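Long-range contacts in uncharacterized protein (Enterococcus faecalis, PDB 4OBI), which is of unknown function but binds a zinc ion in a NusG domain II-like domain of a predicted membrane protein: residues Asp45-Glu50 and Lys59-Ala64; Leu66-Arg71 and Ile82-His87. One frame throughout, in Å; residues are numbered along the deposited sequence.

Contact 1: Asp45-Glu50 and Lys59-Ala64; sequences DYNLIE and KEANCA. With ZN (zinc ion), chain C.
The ring of Tyr46 and the amide of Asn62 meet because both first torsions (chi1 83° and 64°) set CG between backbone N and carbonyl carbon. The site is the open end of the antiparallel beta hairpin 46-52/55-61, part of a three-stranded sheet in this NusG domain II-like fold. Asn62 CG lies 3.2 Å from Tyr46 CD1. On the same side, Ala61 CA stands over the ring face, offset toward the rim. Asn62 OD1 accepts from Tyr46 N at 2.9 Å, the donor tilted from the carbonyl plane, while ND2 turns to Gly44 O; the amide is thus held at both ends. At the far edge Tyr46 OH donates to the anti lone pair of Glu60 OE2 (2.6 Å), with ring and carboxylate planes 80° apart. Asn47 and Ala61 form a non-hydrogen-bonded pair, CA to CA 4.3 Å. Next to it, Leu48 N donates to Glu60 O at 2.7 Å. Just past the strand end, Cys63 SG binds the zinc ion at 2.3 Å. Glu50 OE1 forms a salt bridge with Arg57 and OE2 a hydrogen bond with His34; OE1 also lies 3.4 Å from Lys59 CD. One water accepts from Lys59 NZ and donates to Glu50 OE2.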
loop_
_atom_site.group_PDB
_atom_site.type_symbol
_atom_site.label_atom_id
_atom_site.label_comp_id
_atom_site.label_asym_id
_atom_site.label_seq_id
_atom_site.Cartn_x
_atom_site.Cartn_y
_atom_site.Cartn_z
ATOM N N ASP A 45 1.884 15.873 0.768
ATOM C CA ASP A 45 1.138 14.703 1.214
ATOM C C ASP A 45 1.953 13.462 0.905
ATOM O O ASP A 45 2.496 13.340 -0.189
ATOM C CB ASP A 45 -0.219 14.633 0.525
ATOM C CG ASP A 45 -1.186 15.678 1.045
ATOM O OD1 ASP A 45 -0.820 16.464 1.953
ATOM O OD2 ASP A 45 -2.324 15.708 0.547
ATOM N N TYR A 46 2.076 12.566 1.885
ATOM C CA TYR A 46 2.855 11.357 1.690
ATOM C C TYR A 46 2.300 10.160 2.441
ATOM O O TYR A 46 1.574 10.299 3.431
ATOM C CB TYR A 46 4.324 11.580 2.067
ATOM C CG TYR A 46 4.635 11.458 3.538
ATOM C CD1 TYR A 46 4.475 12.541 4.383
ATOM C CD2 TYR A 46 5.106 10.267 4.077
ATOM C CE1 TYR A 46 4.764 12.444 5.735
ATOM C CE2 TYR A 46 5.392 10.153 5.428
ATOM C CZ TYR A 46 5.214 11.244 6.257
ATOM O OH TYR A 46 5.500 11.154 7.607
ATOM N N ASN A 47 2.638 8.986 1.918
ATOM C CA ASN A 47 2.341 7.709 2.525
ATOM C C ASN A 47 3.535 6.828 2.268
ATOM O O ASN A 47 4.003 6.725 1.127
ATOM C CB ASN A 47 1.125 7.053 1.893
ATOM C CG ASN A 47 -0.096 7.929 1.946
ATOM O OD1 ASN A 47 -0.214 8.879 1.185
ATOM N ND2 ASN A 47 -1.016 7.607 2.839
ATOM N N LEU A 48 4.038 6.211 3.325
ATOM C CA LEU A 48 5.185 5.329 3.216
ATOM C C LEU A 48 4.716 3.883 3.216
ATOM O O LEU A 48 4.180 3.396 4.209
ATOM C CB LEU A 48 6.159 5.585 4.361
ATOM C CG LEU A 48 7.468 4.805 4.289
ATOM C CD1 LEU A 48 8.283 5.228 3.074
ATOM C CD2 LEU A 48 8.255 5.011 5.571
ATOM N N ILE A 49 4.924 3.205 2.090
ATOM C CA ILE A 49 4.540 1.809 1.936
ATOM C C ILE A 49 5.692 0.928 2.438
ATOM O O ILE A 49 6.876 1.220 2.199
ATOM C CB ILE A 49 4.176 1.477 0.463
ATOM C CG1 ILE A 49 2.796 2.046 0.082
ATOM C CG2 ILE A 49 4.153 -0.019 0.218
ATOM C CD1 ILE A 49 2.654 3.541 0.176
ATOM N N GLU A 50 5.342 -0.137 3.151
ATOM C CA GLU A 50 6.320 -1.120 3.597
ATOM C C GLU A 50 5.885 -2.494 3.123
ATOM O O GLU A 50 4.782 -2.932 3.421
ATOM C CB GLU A 50 6.431 -1.113 5.114
ATOM C CG GLU A 50 7.564 -1.975 5.655
ATOM C CD GLU A 50 7.580 -2.034 7.166
ATOM O OE1 GLU A 50 6.712 -1.412 7.803
ATOM O OE2 GLU A 50 8.462 -2.713 7.728
ATOM N N LYS A 59 3.230 2.259 6.468
ATOM C CA LYS A 59 3.972 2.360 7.726
ATOM C C LYS A 59 3.800 3.721 8.397
ATOM O O LYS A 59 3.805 3.831 9.624
ATOM C CB LYS A 59 5.463 2.120 7.465
ATOM C CG LYS A 59 6.318 2.127 8.718
ATOM C CD LYS A 59 7.743 1.717 8.413
ATOM C CE LYS A 59 8.616 1.848 9.644
ATOM N NZ LYS A 59 10.007 1.435 9.335
ATOM N N GLU A 60 3.666 4.754 7.578
ATOM C CA GLU A 60 3.726 6.121 8.040
ATOM C C GLU A 60 3.010 6.990 7.015
ATOM O O GLU A 60 3.027 6.680 5.819
ATOM C CB GLU A 60 5.200 6.538 8.187
ATOM C CG GLU A 60 5.439 7.933 8.736
ATOM C CD GLU A 60 6.916 8.306 8.762
ATOM O OE1 GLU A 60 7.750 7.444 9.112
ATOM O OE2 GLU A 60 7.240 9.474 8.447
ATOM N N ALA A 61 2.378 8.067 7.479
ATOM C CA ALA A 61 1.694 9.019 6.596
ATOM C C ALA A 61 1.440 10.339 7.317
ATOM O O ALA A 61 1.598 10.409 8.534
ATOM C CB ALA A 61 0.380 8.431 6.109
ATOM N N ASN A 62 1.050 11.377 6.575
ATOM C CA ASN A 62 0.716 12.685 7.178
ATOM C C ASN A 62 -0.687 13.178 6.841
ATOM O O ASN A 62 -0.953 14.377 6.858
ATOM C CB ASN A 62 1.740 13.753 6.803
ATOM C CG ASN A 62 1.770 14.044 5.316
ATOM O OD1 ASN A 62 1.111 13.375 4.513
ATOM N ND2 ASN A 62 2.550 15.044 4.938
ATOM N N CYS A 63 -1.585 12.242 6.546
ATOM C CA CYS A 63 -2.998 12.557 6.444
ATOM C C CYS A 63 -3.542 12.867 7.839
ATOM O O CYS A 63 -2.889 12.604 8.843
ATOM C CB CYS A 63 -3.760 11.394 5.836
ATOM S SG CYS A 63 -3.533 9.855 6.741
ATOM N N ALA A 64 -4.746 13.422 7.890
ATOM C CA ALA A 64 -5.303 13.917 9.151
ATOM C C ALA A 64 -5.774 12.836 10.127
ATOM O O ALA A 64 -5.872 13.101 11.318
ATOM C CB ALA A 64 -6.439 14.884 8.867
HETATM ZN ZN ZN C . -4.382 8.325 5.301
HETATM O O HOH W 1 -2.049 15.258 4.355
HETATM O O HOH W 2 9.604 -1.192 9.855
HETATM O O HOH W 3 -6.260 8.154 5.899
#

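Contact 2: Leu66-Arg71 and Ile82-His87. With ZN (zinc ion), chain C.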
loop_
_atom_site.group_PDB
_atom_site.type_symbol
_atom_site.label_atom_id
_atom_site.label_comp_id
_atom_site.label_asym_id
_atom_site.label_seq_id
_atom_site.Cartn_x
_atom_site.Cartn_y
_atom_site.Cartn_z
ATOM N N LEU A 66 -4.751 9.194 9.806
ATOM C CA LEU A 66 -3.860 8.015 9.797
ATOM C C LEU A 66 -4.607 6.680 9.713
ATOM O O LEU A 66 -4.115 5.650 10.165
ATOM C CB LEU A 66 -2.913 8.044 10.993
ATOM C CG LEU A 66 -2.014 9.271 11.157
ATOM C CD1 LEU A 66 -1.125 9.134 12.385
ATOM C CD2 LEU A 66 -1.176 9.495 9.902
ATOM N N VAL A 67 -5.783 6.686 9.090
ATOM C CA VAL A 67 -6.619 5.473 9.045
ATOM C C VAL A 67 -5.888 4.320 8.333
ATOM O O VAL A 67 -5.907 3.167 8.797
ATOM C CB VAL A 67 -7.994 5.785 8.404
ATOM C CG1 VAL A 67 -8.674 4.531 7.867
ATOM C CG2 VAL A 67 -8.892 6.452 9.432
ATOM N N ASP A 68 -5.213 4.644 7.237
ATOM C CA ASP A 68 -4.439 3.652 6.474
ATOM C C ASP A 68 -3.279 3.088 7.287
ATOM O O ASP A 68 -3.031 1.886 7.263
ATOM C CB ASP A 68 -3.963 4.205 5.121
ATOM C CG ASP A 68 -3.292 5.556 5.231
ATOM O OD1 ASP A 68 -3.868 6.459 5.876
ATOM O OD2 ASP A 68 -2.196 5.720 4.664
ATOM N N VAL A 69 -2.584 3.944 8.030
ATOM C CA VAL A 69 -1.546 3.484 8.960
ATOM C C VAL A 69 -2.133 2.552 10.033
ATOM O O VAL A 69 -1.560 1.494 10.348
ATOM C CB VAL A 69 -0.819 4.686 9.618
ATOM C CG1 VAL A 69 0.156 4.231 10.691
ATOM C CG2 VAL A 69 -0.076 5.494 8.573
ATOM N N ARG A 70 -3.276 2.938 10.592
ATOM C CA ARG A 70 -3.869 2.188 11.698
ATOM C C ARG A 70 -4.424 0.827 11.250
ATOM O O ARG A 70 -4.497 -0.099 12.050
ATOM C CB ARG A 70 -4.949 3.025 12.380
ATOM C CG ARG A 70 -4.380 4.240 13.110
ATOM C CD ARG A 70 -5.378 5.378 13.147
ATOM N NE ARG A 70 -6.591 4.981 13.852
ATOM C CZ ARG A 70 -7.743 5.640 13.801
ATOM N NH1 ARG A 70 -7.866 6.745 13.071
ATOM N NH2 ARG A 70 -8.784 5.181 14.480
ATOM N N ARG A 71 -4.790 0.724 9.972
ATOM C CA ARG A 71 -5.251 -0.530 9.355
ATOM C C ARG A 71 -4.192 -1.641 9.397
ATOM O O ARG A 71 -4.530 -2.809 9.567
ATOM C CB ARG A 71 -5.696 -0.242 7.910
ATOM C CG ARG A 71 -6.040 -1.463 7.058
ATOM C CD ARG A 71 -7.473 -1.910 7.274
ATOM N NE ARG A 71 -7.852 -2.931 6.298
ATOM C CZ ARG A 71 -7.577 -4.228 6.408
ATOM N NH1 ARG A 71 -6.901 -4.702 7.459
ATOM N NH2 ARG A 71 -7.989 -5.064 5.458
ATOM N N ILE A 82 -6.398 -1.287 1.685
ATOM C CA ILE A 82 -5.880 -0.165 2.464
ATOM C C ILE A 82 -6.257 1.094 1.709
ATOM O O ILE A 82 -6.008 1.205 0.513
ATOM C CB ILE A 82 -4.356 -0.203 2.630
ATOM C CG1 ILE A 82 -3.944 -1.435 3.442
ATOM C CG2 ILE A 82 -3.866 1.058 3.314
ATOM C CD1 ILE A 82 -2.483 -1.831 3.291
ATOM N N ALA A 83 -6.884 2.022 2.411
ATOM C CA ALA A 83 -7.323 3.252 1.791
ATOM C C ALA A 83 -6.887 4.468 2.602
ATOM O O ALA A 83 -7.141 4.550 3.814
ATOM C CB ALA A 83 -8.831 3.235 1.618
ATOM N N CYS A 84 -6.232 5.405 1.917
ATOM C CA CYS A 84 -6.022 6.745 2.438
ATOM C C CYS A 84 -6.888 7.681 1.631
ATOM O O CYS A 84 -6.476 8.207 0.592
ATOM C CB CYS A 84 -4.557 7.148 2.351
ATOM S SG CYS A 84 -4.238 8.771 3.071
ATOM N N LEU A 85 -8.111 7.878 2.094
ATOM C CA LEU A 85 -9.046 8.697 1.348
ATOM C C LEU A 85 -8.596 10.167 1.172
ATOM O O LEU A 85 -8.757 10.714 0.085
ATOM C CB LEU A 85 -10.453 8.599 1.942
ATOM C CG LEU A 85 -11.062 7.191 1.966
ATOM C CD1 LEU A 85 -12.435 7.236 2.624
ATOM C CD2 LEU A 85 -11.129 6.590 0.570
ATOM N N PRO A 86 -7.995 10.790 2.211
ATOM C CA PRO A 86 -7.501 12.165 2.041
ATOM C C PRO A 86 -6.452 12.324 0.931
ATOM O O PRO A 86 -6.400 13.377 0.300
ATOM C CB PRO A 86 -6.896 12.495 3.416
ATOM C CG PRO A 86 -7.598 11.587 4.360
ATOM C CD PRO A 86 -7.793 10.318 3.592
ATOM N N HIS A 87 -5.643 11.291 0.692
ATOM C CA HIS A 87 -4.630 11.337 -0.369
ATOM C C HIS A 87 -5.071 10.622 -1.652
ATOM O O HIS A 87 -4.308 10.540 -2.618
ATOM C CB HIS A 87 -3.316 10.746 0.132
ATOM C CG HIS A 87 -2.691 11.523 1.250
ATOM N ND1 HIS A 87 -1.572 11.082 1.919
ATOM C CD2 HIS A 87 -3.036 12.698 1.827
ATOM C CE1 HIS A 87 -1.250 11.955 2.858
ATOM N NE2 HIS A 87 -2.121 12.948 2.820
HETATM ZN ZN ZN C . -4.382 8.325 5.301
HETATM O O HOH W 3 -6.260 8.154 5.899
#
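One face of the Asp68 carboxylate is covered by Cys84, whose CB stands almost straight above Asp68 CG at 3.5 Å. OD1 binds the zinc ion and OD2 meets the side chain of Asn47 from the hairpin 46-52/55-61, both partners displaced from the carboxylate plane toward the Cys84 face. This is a Cys2Asp zinc site in a NusG domain II-like fold, formed where the short helix 67-71 packs against the edge strand 82-84; the two axes run nearly antiparallel (159°) and approach to 7.2 Å. Coordination by the aspartate is monodentate: OD1 is 2.0 Å from the zinc ion, whereas OD2 stays 3.5 Å from it. Cys84 SG supplies a second ligand at 2.3 Å, and Cys63 SG and a water complete a distorted tetrahedron. The distortion is evident at the metal, where Asp68 OD1 and the water subtend only 94°. With SG anti to the backbone N (chi1 -177°), Cys84 directs its sulfur to the metal while its CB keeps to the carboxylate face. Behind the ligands Asp68 CB lies against Ile82 CG2 at 3.6 Å and also touches the carbonyl oxygen of Ala83. Ile82 also touches Ile91 of the adjacent strand 89-95, with which it pairs through the backbone, and Val58 of the hairpin strand 55-61. One helical turn after Asp68, Arg71 bends at chi2 and its NH2 bonds to Thr80 O, while its aliphatic part crosses Ile82, Arg71 CG lying 4.2 Å from Ile82 CG1.

Contacts 1 and 2 follow each other along the chain, with centres about 8 Å apart, and share the zinc ion and its water: residues 59-64 supply Cys63, residues 66-71 and 82-87 supply Asp68 and Cys84. Asn47 is a second-shell residue between them. Its ND2 lies 2.9 Å from Asp68 OD2, the oxygen turned from the metal, and its OD1 lies 2.7 Å from His87 ND1, both probable hydrogen bonds. The hairpin amide may thus fix the carboxylate's rotation. Two further contacts join them: Asn62 OD1 is 3.2 Å from His87 CE1, and Ala61 O is 3.2 Å from Leu66 CD2. The metal thus joins the loop just after the hairpin to the helix and the edge strand.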